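Local structure of esterase (4W9R) at residues F10-L15 with S100-P105; V40-T45 with V119-E124; L147-L152 with Y173-A178. The protein is of unknown function but belongs to the putative esterase family of the alpha/beta hydrolase fold and may hydrolyse esters. All blocks are in the same frame, centred on the assembly; numbering follows the deposited sequence.

Contact 1: residues F10-L15 with S100-P105; sequences FSSGRL and SAELVP
The carboxylate of Glu102 reaches from the helix into the turn after residues 10-12. Glu102 OE1 accepts from Ser12 OG at 2.5 Å, and Glu102 OE2 takes the backbone N of Arg14 at 3.1 Å, both on syn lone pairs. Arg14 NH2 adds a weak, long salt bridge to Glu102 OE2 at 3.4 Å. Glutamate suits the place because its extended chain (chi2 -178°) carries two acceptors to two donors of one turn. The plane of the Arg14 guanidinium stands 64° from the carboxylate, while Ala101 CB, small enough to fit, lies over one face. Phe10 sends CE1, at its ring edge, to Glu102 OE1 at 3.7 Å.

Behind this shell, Ser12 OG accepts from Leu15 N (an ST motif) while giving its proton to Glu102 OE1, so the hydroxyl is used both ways. An alanine in place of Glu102 would remove both acceptors and would probably loosen the turn 12-15 from the helix.

Glu97, a turn earlier on helix 91-110, pairs with Arg14 NE, and Tyr106 meets the Phe10 ring edge-to-face. Residues 100-105 run nearly antiparallel to 10-12 of outermost strand 5-12, while Leu103 turns to Ile21, Val69 and Val71 on strands 17-24 and 67-71.

Contact 2: residues V40-T45 with V119-E124; sequences VLNAET and VIASEE
Asn42 has CG anti to its carbonyl carbon and beside its backbone N (chi1 -75°), which swings the amide across to the end of strand 116-122. Ser122 holds OG between its backbone N and carbonyl carbon (chi1 66°), which puts the hydroxyl where it can donate to Glu123 OE1, close beside the Asn42 amide. Asn42 OD1 accepts from Ser122 N at 2.3 Å, very short as modelled, with the donor standing above the carbonyl plane. An amide serves here because its oxygen takes the strand N-H while ND2 gives a weak bond to a water, which in turn donates to Ser122 O at 2.9 Å. A second water joins Thr45 OG1 to Ser122 OG, to which it donates.

Just before this, the chains are neighbours in the parallel sheet. Val40 pairs with Ile120, and Leu41 N bonds to Ile120 O at 3.2 Å, nearly along the C=O axis. Leu41 lays CD1 against Ala121 CB at 3.8 Å and crosses Val119 obliquely; its branched end suits a buried place between Val119 CG2 and Ala121 CB.

Glu123, next in the chain, has a positive phi with a strongly negative psi, as at the nucleophile elbow of alpha/beta hydrolases. It appears to occupy the position where serine hydrolases of this fold carry the nucleophilic serine, so classical serine chemistry is doubtful there. Ser122 OG donates to Glu123 OE1 at 2.6 Å, from above the carboxylate plane, while OE2 faces Lys221 and Asn148. These donors and the lysine charge would probably keep Glu123 ionised, leaving a fixed anion at the elbow.

Contact 3: residues L147-L152 with Y173-A178; sequences LNPVAL and YYMATA
Backbone pairing comes first. Leu147 and Ala176 form a parallel bridge, and Asn148 N donates to Ala176 O at 2.7 Å, the N-H arriving from above the carbonyl plane. Directly beyond, the chain turns a corner at Asn148, whose phi/psi of 49°/59° is left-handed, a conformation asparagine tolerates better than most residues with a side chain. Pro149 follows; lacking an N-H, it asks for no further strand bond, and its CD rests 3.5 Å from the same Ala176 O.

Polar contact between the side chains runs through water. Asn148 has CG anti to its backbone N (chi1 -175°), and Thr177 likewise sets OG1 anti to its own N; the two polar tips do not bond directly. Instead a water accepts from Thr177 OG1 at 2.9 Å and donates to Asn148 OD1 at 2.8 Å and to Pro149 O. Asn148 OD1 also accepts from Asn182 ND2, so two donors help to set the orientation of the amide.

Apolar contacts occupy both sides of the strand. Leu147 CD2 comes to the edge of the Tyr174 ring, 4.0 Å from CE1, and touches Ala176 CB, whose small methyl permits the approach. Met175, modelled as selenomethionine, runs fully extended so that CE meets Pro149 CG at 3.6 Å, the two side chains crossing at about a right angle.

The contact joins strands 143-149 and 171-180, consecutive in a beta-alpha-beta unit through helix 156-165. Helix 217-232 packs on Leu147 by Ile225 and bonds Tyr174 OH through Gln227; helix 183-196 receives Met175 at Ala189, and Phe127 of helix 123-128 lies against Pro149.

All three contacts belong to one mixed sheet. Contact 1 ties the outermost strand 5-12 to a helix, its centre about 17 Å from that of contact 2 and about 25 Å from that of contact 3. Contacts 2 and 3, centres about 12 Å apart, touch through neighbouring strands: Ala121 O and Leu147 N lie 3.0 Å apart, a probable hydrogen bond. Glu123 OE2 and Asn148 ND2, at 3.1 Å, probably bond as well, linking the elbow to the corner near the end of strand 143-149. Contacts 2 and 3 thus frame what would be the active-site region of an alpha/beta hydrolase; contact 1 touches neither, its nearest atoms being about 6 Å and 14 Å away respectively.

Contact 1: residues F10-L15 with S100-P105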
ATOM      1  N   PHE B  10      13.229  18.950 -15.457  1.00 36.51           N
ATOM      2  CA  PHE B  10      13.566  20.155 -14.715  1.00 38.80           C
ATOM      3  C   PHE B  10      15.039  20.473 -14.911  1.00 39.32           C
ATOM      4  O   PHE B  10      15.899  19.619 -14.691  1.00 44.75           O
ATOM      5  CB  PHE B  10      13.246  19.983 -13.227  1.00 35.17           C
ATOM      6  CG  PHE B  10      13.541  21.200 -12.395  1.00 33.51           C
ATOM      7  CD1 PHE B  10      14.768  21.350 -11.768  1.00 41.97           C
ATOM      8  CD2 PHE B  10      12.587  22.191 -12.230  1.00 42.94           C
ATOM      9  CE1 PHE B  10      15.041  22.468 -11.001  1.00 47.72           C
ATOM     10  CE2 PHE B  10      12.854  23.310 -11.464  1.00 53.21           C
ATOM     11  CZ  PHE B  10      14.083  23.448 -10.848  1.00 55.07           C
ATOM     12  N   SER B  11      15.333  21.698 -15.333  1.00 40.90           N
ATOM     13  CA  SER B  11      16.717  22.107 -15.518  1.00 38.71           C
ATOM     14  C   SER B  11      17.283  22.601 -14.195  1.00 37.91           C
ATOM     15  O   SER B  11      16.798  23.577 -13.623  1.00 45.32           O
ATOM     16  CB  SER B  11      16.826  23.193 -16.589  1.00 36.87           C
ATOM     17  OG  SER B  11      16.459  22.692 -17.863  1.00 45.04           O
ATOM     18  N   SER B  12      18.317  21.921 -13.716  1.00 33.59           N
ATOM     19  CA  SER B  12      18.887  22.226 -12.413  1.00 38.77           C
ATOM     20  C   SER B  12      20.274  22.836 -12.547  1.00 48.71           C
ATOM     21  O   SER B  12      21.132  22.303 -13.247  1.00 51.71           O
ATOM     22  CB  SER B  12      18.947  20.964 -11.550  1.00 32.17           C
ATOM     23  OG  SER B  12      19.570  21.228 -10.305  1.00 45.10           O
ATOM     24  N   GLY B  13      20.483  23.961 -11.873  1.00 39.59           N
ATOM     25  CA  GLY B  13      21.775  24.618 -11.882  1.00 43.14           C
ATOM     26  C   GLY B  13      22.771  23.869 -11.020  1.00 45.40           C
ATOM     27  O   GLY B  13      23.945  23.745 -11.370  1.00 48.09           O
ATOM     28  N   ARG B  14      22.291  23.362  -9.888  1.00 35.45           N
ATOM     29  CA  ARG B  14      23.141  22.640  -8.951  1.00 40.87           C
ATOM     30  C   ARG B  14      23.524  21.257  -9.474  1.00 46.78           C
ATOM     31  O   ARG B  14      24.663  20.820  -9.312  1.00 44.19           O
ATOM     32  CB  ARG B  14      22.445  22.514  -7.595  1.00 33.77           C
ATOM     33  CG  ARG B  14      22.469  23.790  -6.771  1.00 37.96           C
ATOM     34  CD  ARG B  14      21.593  23.660  -5.538  1.00 47.94           C
ATOM     35  NE  ARG B  14      21.807  24.750  -4.590  1.00 55.23           N
ATOM     36  CZ  ARG B  14      21.203  25.932  -4.657  1.00 59.28           C
ATOM     37  NH1 ARG B  14      21.460  26.861  -3.747  1.00 59.97           N
ATOM     38  NH2 ARG B  14      20.346  26.188  -5.637  1.00 53.75           N
ATOM     39  N   LEU B  15      22.570  20.571 -10.095  1.00 43.53           N
ATOM     40  CA  LEU B  15      22.826  19.247 -10.654  1.00 42.30           C
ATOM     41  C   LEU B  15      23.513  19.329 -12.012  1.00 46.00           C
ATOM     42  O   LEU B  15      24.122  18.359 -12.465  1.00 45.73           O
ATOM     43  CB  LEU B  15      21.523  18.458 -10.777  1.00 39.68           C
ATOM     44  CG  LEU B  15      20.899  18.006  -9.458  1.00 40.38           C
ATOM     45  CD1 LEU B  15      19.609  17.242  -9.709  1.00 42.72           C
ATOM     46  CD2 LEU B  15      21.889  17.156  -8.682  1.00 35.02           C
ATOM     47  N   SER B 100      15.619  21.220  -2.020  1.00 46.18           N
ATOM     48  CA  SER B 100      15.258  22.356  -1.176  1.00 38.59           C
ATOM     49  C   SER B 100      15.177  23.684  -1.919  1.00 40.11           C
ATOM     50  O   SER B 100      14.160  24.372  -1.866  1.00 41.15           O
ATOM     51  CB  SER B 100      16.265  22.500  -0.031  1.00 40.85           C
ATOM     52  OG  SER B 100      16.134  21.454   0.908  1.00 61.90           O
ATOM     53  N   ALA B 101      16.262  24.048  -2.596  1.00 36.11           N
ATOM     54  CA  ALA B 101      16.404  25.395  -3.139  1.00 31.78           C
ATOM     55  C   ALA B 101      15.871  25.568  -4.560  1.00 37.51           C
ATOM     56  O   ALA B 101      15.731  26.696  -5.034  1.00 44.62           O
ATOM     57  CB  ALA B 101      17.870  25.810  -3.088  1.00 27.01           C
ATOM     58  N   GLU B 102      15.563  24.468  -5.237  1.00 34.72           N
ATOM     59  CA  GLU B 102      15.158  24.549  -6.638  1.00 32.11           C
ATOM     60  C   GLU B 102      13.794  23.920  -6.899  1.00 34.25           C
ATOM     61  O   GLU B 102      12.850  24.610  -7.286  1.00 37.21           O
ATOM     62  CB  GLU B 102      16.210  23.894  -7.535  1.00 29.77           C
ATOM     63  CG  GLU B 102      17.591  24.516  -7.431  1.00 38.86           C
ATOM     64  CD  GLU B 102      18.590  23.877  -8.375  1.00 55.66           C
ATOM     65  OE1 GLU B 102      18.210  22.927  -9.090  1.00 60.65           O
ATOM     66  OE2 GLU B 102      19.755  24.326  -8.405  1.00 59.87           O
ATOM     67  N   LEU B 103      13.703  22.607  -6.698  1.00 29.72           N
ATOM     68  CA  LEU B 103      12.491  21.855  -7.012  1.00 30.12           C
ATOM     69  C   LEU B 103      11.265  22.361  -6.259  1.00 34.65           C
ATOM     70  O   LEU B 103      10.252  22.698  -6.870  1.00 39.16           O
ATOM     71  CB  LEU B 103      12.698  20.370  -6.712  1.00 30.48           C
ATOM     72  CG  LEU B 103      11.522  19.462  -7.071  1.00 24.53           C
ATOM     73  CD1 LEU B 103      11.197  19.570  -8.554  1.00 24.66           C
ATOM     74  CD2 LEU B 103      11.820  18.025  -6.690  1.00 17.37           C
ATOM     75  N   VAL B 104      11.361  22.411  -4.933  1.00 25.73           N
ATOM     76  CA  VAL B 104      10.237  22.840  -4.104  1.00 26.29           C
ATOM     77  C   VAL B 104       9.788  24.287  -4.385  1.00 32.98           C
ATOM     78  O   VAL B 104       8.590  24.530  -4.537  1.00 36.12           O
ATOM     79  CB  VAL B 104      10.559  22.676  -2.599  1.00 20.16           C
ATOM     80  CG1 VAL B 104       9.496  23.346  -1.743  1.00 16.32           C
ATOM     81  CG2 VAL B 104      10.680  21.200  -2.245  1.00 22.29           C
ATOM     82  N   PRO B 105      10.730  25.252  -4.465  1.00 32.05           N
ATOM     83  CA  PRO B 105      10.263  26.604  -4.806  1.00 28.37           C
ATOM     84  C   PRO B 105       9.632  26.683  -6.194  1.00 35.50           C
ATOM     85  O   PRO B 105       8.728  27.492  -6.408  1.00 44.42           O
ATOM     86  CB  PRO B 105      11.542  27.446  -4.745  1.00 17.85           C
ATOM     87  CG  PRO B 105      12.444  26.692  -3.836  1.00 27.46           C
ATOM     88  CD  PRO B 105      12.168  25.250  -4.137  1.00 31.60           C
TER

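Contact 2: residues V40-T45 with V119-E124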
ATOM      1  N   VAL B  40       8.772  12.892  -3.625  1.00 30.41           N
ATOM      2  CA  VAL B  40       9.269  11.519  -3.632  1.00 22.68           C
ATOM      3  C   VAL B  40      10.585  11.406  -4.404  1.00 25.78           C
ATOM      4  O   VAL B  40      10.620  11.616  -5.616  1.00 32.90           O
ATOM      5  CB  VAL B  40       8.241  10.556  -4.247  1.00 24.82           C
ATOM      6  CG1 VAL B  40       8.758   9.128  -4.195  1.00 40.33           C
ATOM      7  CG2 VAL B  40       6.912  10.673  -3.524  1.00 19.13           C
ATOM      8  N   LEU B  41      11.662  11.080  -3.694  1.00 23.47           N
ATOM      9  CA  LEU B  41      12.998  11.025  -4.287  1.00 33.18           C
ATOM     10  C   LEU B  41      13.260   9.736  -5.067  1.00 45.64           C
ATOM     11  O   LEU B  41      14.086   9.695  -5.980  1.00 58.59           O
ATOM     12  CB  LEU B  41      14.052  11.185  -3.193  1.00 18.98           C
ATOM     13  CG  LEU B  41      13.844  12.381  -2.265  1.00 25.08           C
ATOM     14  CD1 LEU B  41      14.952  12.453  -1.228  1.00 27.48           C
ATOM     15  CD2 LEU B  41      13.769  13.669  -3.068  1.00 28.72           C
ATOM     16  N   ASN B  42      12.558   8.685  -4.668  1.00 29.10           N
ATOM     17  CA  ASN B  42      12.723   7.328  -5.186  1.00 31.87           C
ATOM     18  C   ASN B  42      11.776   6.974  -6.332  1.00 38.07           C
ATOM     19  O   ASN B  42      11.653   5.809  -6.704  1.00 55.04           O
ATOM     20  CB  ASN B  42      12.601   6.323  -4.050  1.00 51.66           C
ATOM     21  CG  ASN B  42      13.839   6.302  -3.176  1.00 46.24           C
ATOM     22  OD1 ASN B  42      13.803   6.706  -2.015  1.00 45.18           O
ATOM     23  ND2 ASN B  42      14.951   5.850  -3.742  1.00 37.96           N
ATOM     24  N   ALA B  43      11.089   7.983  -6.857  1.00 30.05           N
ATOM     25  CA  ALA B  43       9.821   7.850  -7.575  1.00 30.23           C
ATOM     26  C   ALA B  43       9.739   6.767  -8.655  1.00 30.11           C
ATOM     27  O   ALA B  43       8.643   6.303  -8.959  1.00 32.26           O
ATOM     28  CB  ALA B  43       9.469   9.192  -8.200  1.00 16.61           C
ATOM     29  N   GLU B  44      10.859   6.368  -9.250  1.00 32.90           N
ATOM     30  CA  GLU B  44      10.824   5.272 -10.224  1.00 24.34           C
ATOM     31  C   GLU B  44      10.133   4.026  -9.642  1.00 29.86           C
ATOM     32  O   GLU B  44       9.537   3.238 -10.372  1.00 34.41           O
ATOM     33  CB  GLU B  44      12.235   4.919 -10.707  1.00 32.95           C
ATOM     34  CG  GLU B  44      13.152   4.310  -9.651  1.00 47.81           C
ATOM     35  CD  GLU B  44      13.809   5.350  -8.762  1.00 43.83           C
ATOM     36  OE1 GLU B  44      13.585   6.559  -8.988  1.00 45.27           O
ATOM     37  OE2 GLU B  44      14.549   4.958  -7.837  1.00 40.03           O
ATOM     38  N   THR B  45      10.205   3.874  -8.323  1.00 26.03           N
ATOM     39  CA  THR B  45       9.500   2.812  -7.609  1.00 22.10           C
ATOM     40  C   THR B  45       8.341   3.368  -6.774  1.00 30.35           C
ATOM     41  O   THR B  45       7.187   2.991  -6.975  1.00 41.32           O
ATOM     42  CB  THR B  45      10.449   2.008  -6.698  1.00 23.52           C
ATOM     43  OG1 THR B  45      11.190   2.902  -5.859  1.00 28.16           O
ATOM     44  CG2 THR B  45      11.418   1.191  -7.534  1.00 26.96           C
ATOM     45  N   VAL B 119       8.349  14.820   2.578  1.00 26.16           N
ATOM     46  CA  VAL B 119       9.305  14.134   1.719  1.00 21.42           C
ATOM     47  C   VAL B 119       9.336  12.640   2.044  1.00 30.65           C
ATOM     48  O   VAL B 119       9.427  12.241   3.206  1.00 26.68           O
ATOM     49  CB  VAL B 119      10.728  14.736   1.847  1.00 25.08           C
ATOM     50  CG1 VAL B 119      11.199  14.736   3.297  1.00 21.27           C
ATOM     51  CG2 VAL B 119      11.710  13.987   0.957  1.00 27.21           C
ATOM     52  N   ILE B 120       9.243  11.815   1.005  1.00 26.52           N
ATOM     53  CA  ILE B 120       9.279  10.369   1.168  1.00 17.87           C
ATOM     54  C   ILE B 120      10.439   9.785   0.374  1.00 27.12           C
ATOM     55  O   ILE B 120      10.599  10.078  -0.811  1.00 30.64           O
ATOM     56  CB  ILE B 120       7.965   9.710   0.709  1.00 21.74           C
ATOM     57  CG1 ILE B 120       6.779  10.284   1.484  1.00 28.18           C
ATOM     58  CG2 ILE B 120       8.034   8.199   0.885  1.00 21.77           C
ATOM     59  CD1 ILE B 120       5.449   9.681   1.089  1.00 27.99           C
ATOM     60  N   ALA B 121      11.248   8.961   1.031  1.00 17.59           N
ATOM     61  CA  ALA B 121      12.401   8.357   0.377  1.00 23.07           C
ATOM     62  C   ALA B 121      12.737   6.999   0.978  1.00 25.38           C
ATOM     63  O   ALA B 121      12.323   6.682   2.094  1.00 32.90           O
ATOM     64  CB  ALA B 121      13.600   9.286   0.464  1.00 19.66           C
ATOM     65  N   SER B 122      13.488   6.197   0.229  1.00 17.85           N
ATOM     66  CA  SER B 122      13.894   4.878   0.694  1.00 18.40           C
ATOM     67  C   SER B 122      15.382   4.625   0.457  1.00 26.57           C
ATOM     68  O   SER B 122      16.014   5.309  -0.350  1.00 27.04           O
ATOM     69  CB  SER B 122      13.061   3.789   0.009  1.00 20.25           C
ATOM     70  OG  SER B 122      13.329   3.732  -1.380  1.00 22.34           O
ATOM     71  N   GLU B 123      15.924   3.641   1.173  1.00 18.50           N
ATOM     72  CA  GLU B 123      17.336   3.261   1.069  1.00 21.19           C
ATOM     73  C   GLU B 123      18.269   4.439   1.349  1.00 26.97           C
ATOM     74  O   GLU B 123      18.122   5.123   2.362  1.00 34.14           O
ATOM     75  CB  GLU B 123      17.633   2.660  -0.308  1.00 25.37           C
ATOM     76  CG  GLU B 123      17.096   1.243  -0.502  1.00 25.20           C
ATOM     77  CD  GLU B 123      15.596   1.198  -0.731  1.00 40.37           C
ATOM     78  OE1 GLU B 123      15.116   1.864  -1.674  1.00 45.60           O
ATOM     79  OE2 GLU B 123      14.897   0.494   0.030  1.00 37.01           O
ATOM     80  N   GLU B 124      19.228   4.670   0.458  1.00 22.91           N
ATOM     81  CA  GLU B 124      20.199   5.746   0.647  1.00 25.10           C
ATOM     82  C   GLU B 124      19.517   7.109   0.712  1.00 26.77           C
ATOM     83  O   GLU B 124      19.836   7.930   1.572  1.00 31.85           O
ATOM     84  CB  GLU B 124      21.246   5.737  -0.470  1.00 30.16           C
ATOM     85  CG  GLU B 124      22.214   4.561  -0.425  1.00 47.77           C
ATOM     86  CD  GLU B 124      21.632   3.297  -1.030  1.00 67.75           C
ATOM     87  OE1 GLU B 124      20.538   3.370  -1.630  1.00 69.57           O
ATOM     88  OE2 GLU B 124      22.272   2.230  -0.908  1.00 70.32           O
TER
HETATM   89  O   HOH W   1      18.104   5.626  -2.369  1.00 30.26           O
HETATM   90  O   HOH W   2      11.682   1.990  -3.181  1.00 38.84           O

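Contact 3: residues L147-L152 with Y173-A178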
ATOM      1  N   LEU B 147      12.073   5.237   4.658  1.00 30.63           N
ATOM      2  CA  LEU B 147      11.702   3.834   4.515  1.00 21.99           C
ATOM      3  C   LEU B 147      12.907   2.964   4.191  1.00 29.32           C
ATOM      4  O   LEU B 147      13.527   3.128   3.147  1.00 31.90           O
ATOM      5  CB  LEU B 147      10.643   3.680   3.426  1.00 17.36           C
ATOM      6  CG  LEU B 147       9.379   4.516   3.620  1.00 29.07           C
ATOM      7  CD1 LEU B 147       8.499   4.417   2.390  1.00 31.55           C
ATOM      8  CD2 LEU B 147       8.628   4.065   4.864  1.00 17.28           C
ATOM      9  N   ASN B 148      13.220   2.031   5.086  1.00 28.89           N
ATOM     10  CA  ASN B 148      14.390   1.171   4.936  1.00 20.84           C
ATOM     11  C   ASN B 148      15.659   1.965   4.622  1.00 22.78           C
ATOM     12  O   ASN B 148      16.281   1.760   3.584  1.00 33.24           O
ATOM     13  CB  ASN B 148      14.146   0.128   3.842  1.00 17.25           C
ATOM     14  CG  ASN B 148      15.278  -0.877   3.729  1.00 29.27           C
ATOM     15  OD1 ASN B 148      15.754  -1.408   4.732  1.00 34.09           O
ATOM     16  ND2 ASN B 148      15.736  -1.116   2.506  1.00 21.67           N
ATOM     17  N   PRO B 149      16.042   2.890   5.511  1.00 24.89           N
ATOM     18  CA  PRO B 149      17.221   3.693   5.182  1.00 23.36           C
ATOM     19  C   PRO B 149      18.511   2.896   5.308  1.00 22.36           C
ATOM     20  O   PRO B 149      18.581   1.978   6.124  1.00 19.13           O
ATOM     21  CB  PRO B 149      17.176   4.812   6.220  1.00 22.60           C
ATOM     22  CG  PRO B 149      16.538   4.172   7.405  1.00 21.18           C
ATOM     23  CD  PRO B 149      15.511   3.214   6.848  1.00 24.31           C
ATOM     24  N   VAL B 150      19.511   3.237   4.502  1.00 29.45           N
ATOM     25  CA  VAL B 150      20.854   2.739   4.744  1.00 28.76           C
ATOM     26  C   VAL B 150      21.551   3.809   5.564  1.00 26.18           C
ATOM     27  O   VAL B 150      21.895   4.868   5.040  1.00 31.95           O
ATOM     28  CB  VAL B 150      21.620   2.484   3.435  1.00 25.92           C
ATOM     29  CG1 VAL B 150      22.999   1.913   3.725  1.00 26.76           C
ATOM     30  CG2 VAL B 150      20.824   1.559   2.523  1.00 18.14           C
ATOM     31  N   ALA B 151      21.785   3.530   6.841  1.00 27.86           N
ATOM     32  CA  ALA B 151      22.160   4.606   7.747  1.00 40.40           C
ATOM     33  C   ALA B 151      23.627   4.624   8.154  1.00 47.83           C
ATOM     34  O   ALA B 151      24.401   3.724   7.822  1.00 46.72           O
ATOM     35  CB  ALA B 151      21.288   4.542   8.995  1.00 32.99           C
ATOM     36  N   LEU B 152      23.980   5.667   8.897  1.00 47.77           N
ATOM     37  CA  LEU B 152      25.254   5.758   9.589  1.00 38.58           C
ATOM     38  C   LEU B 152      24.980   5.831  11.085  1.00 37.27           C
ATOM     39  O   LEU B 152      24.487   6.849  11.572  1.00 37.51           O
ATOM     40  CB  LEU B 152      26.042   6.980   9.118  1.00 36.52           C
ATOM     41  CG  LEU B 152      26.194   7.127   7.603  1.00 33.76           C
ATOM     42  CD1 LEU B 152      26.922   8.415   7.252  1.00 31.17           C
ATOM     43  CD2 LEU B 152      26.916   5.921   7.018  1.00 24.16           C
ATOM     44  N   TYR B 173       7.950  12.757  11.907  1.00 23.18           N
ATOM     45  CA  TYR B 173       9.022  11.883  11.452  1.00 22.26           C
ATOM     46  C   TYR B 173       8.621  10.416  11.542  1.00 27.98           C
ATOM     47  O   TYR B 173       8.174   9.949  12.590  1.00 25.11           O
ATOM     48  CB  TYR B 173      10.300  12.125  12.256  1.00 18.82           C
ATOM     49  CG  TYR B 173      11.462  11.269  11.806  1.00 36.86           C
ATOM     50  CD1 TYR B 173      12.214  11.617  10.691  1.00 31.07           C
ATOM     51  CD2 TYR B 173      11.803  10.107  12.489  1.00 27.07           C
ATOM     52  CE1 TYR B 173      13.273  10.837  10.272  1.00 35.57           C
ATOM     53  CE2 TYR B 173      12.862   9.321  12.077  1.00 29.80           C
ATOM     54  CZ  TYR B 173      13.594   9.690  10.968  1.00 39.61           C
ATOM     55  OH  TYR B 173      14.649   8.911  10.555  1.00 41.67           O
ATOM     56  N   TYR B 174       8.794   9.697  10.439  1.00 24.21           N
ATOM     57  CA  TYR B 174       8.472   8.276  10.388  1.00 25.19           C
ATOM     58  C   TYR B 174       9.615   7.478   9.778  1.00 29.27           C
ATOM     59  O   TYR B 174      10.031   7.738   8.650  1.00 22.97           O
ATOM     60  CB  TYR B 174       7.188   8.043   9.590  1.00 25.77           C
ATOM     61  CG  TYR B 174       6.761   6.592   9.515  1.00 28.04           C
ATOM     62  CD1 TYR B 174       7.184   5.772   8.476  1.00 34.08           C
ATOM     63  CD2 TYR B 174       5.935   6.044  10.482  1.00 34.45           C
ATOM     64  CE1 TYR B 174       6.796   4.446   8.406  1.00 34.54           C
ATOM     65  CE2 TYR B 174       5.539   4.720  10.419  1.00 39.29           C
ATOM     66  CZ  TYR B 174       5.971   3.927   9.381  1.00 40.30           C
ATOM     67  OH  TYR B 174       5.577   2.609   9.322  1.00 42.61           O
HETATM   68  N   MSE B 175      10.117   6.501  10.526  1.00 32.20           N
HETATM   69  CA  MSE B 175      11.156   5.616  10.017  1.00 26.97           C
HETATM   70  C   MSE B 175      10.736   4.156  10.135  1.00 33.52           C
HETATM   71  O   MSE B 175      10.230   3.728  11.171  1.00 43.19           O
HETATM   72  CB  MSE B 175      12.472   5.846  10.757  1.00 27.32           C
HETATM   73  CG  MSE B 175      13.540   4.809  10.444  1.00 32.90           C
HETATM   74 SE   MSE B 175      15.215   5.154  11.374  1.00 71.08          SE
HETATM   75  CE  MSE B 175      16.146   3.493  10.955  1.00 68.21           C
ATOM     76  N   ALA B 176      10.944   3.398   9.065  1.00 27.80           N
ATOM     77  CA  ALA B 176      10.604   1.981   9.058  1.00 27.98           C
ATOM     78  C   ALA B 176      11.757   1.140   8.524  1.00 34.49           C
ATOM     79  O   ALA B 176      12.497   1.573   7.641  1.00 33.79           O
ATOM     80  CB  ALA B 176       9.348   1.741   8.233  1.00 25.81           C
ATOM     81  N   THR B 177      11.907  -0.063   9.070  1.00 27.62           N
ATOM     82  CA  THR B 177      12.922  -0.994   8.594  1.00 32.71           C
ATOM     83  C   THR B 177      12.420  -2.436   8.681  1.00 33.45           C
ATOM     84  O   THR B 177      11.474  -2.732   9.411  1.00 37.10           O
ATOM     85  CB  THR B 177      14.237  -0.852   9.388  1.00 36.14           C
ATOM     86  OG1 THR B 177      15.213  -1.763   8.867  1.00 47.72           O
ATOM     87  CG2 THR B 177      14.008  -1.142  10.862  1.00 25.61           C
ATOM     88  N   ALA B 178      13.053  -3.322   7.920  1.00 25.07           N
ATOM     89  CA  ALA B 178      12.680  -4.732   7.885  1.00 26.70           C
ATOM     90  C   ALA B 178      13.937  -5.588   7.902  1.00 29.80           C
ATOM     91  O   ALA B 178      14.940  -5.219   7.303  1.00 28.31           O
ATOM     92  CB  ALA B 178      11.839  -5.036   6.658  1.00 30.81           C
TER
HETATM   93  O   HOH W   3      16.629  -0.089   6.989  1.00 32.57           O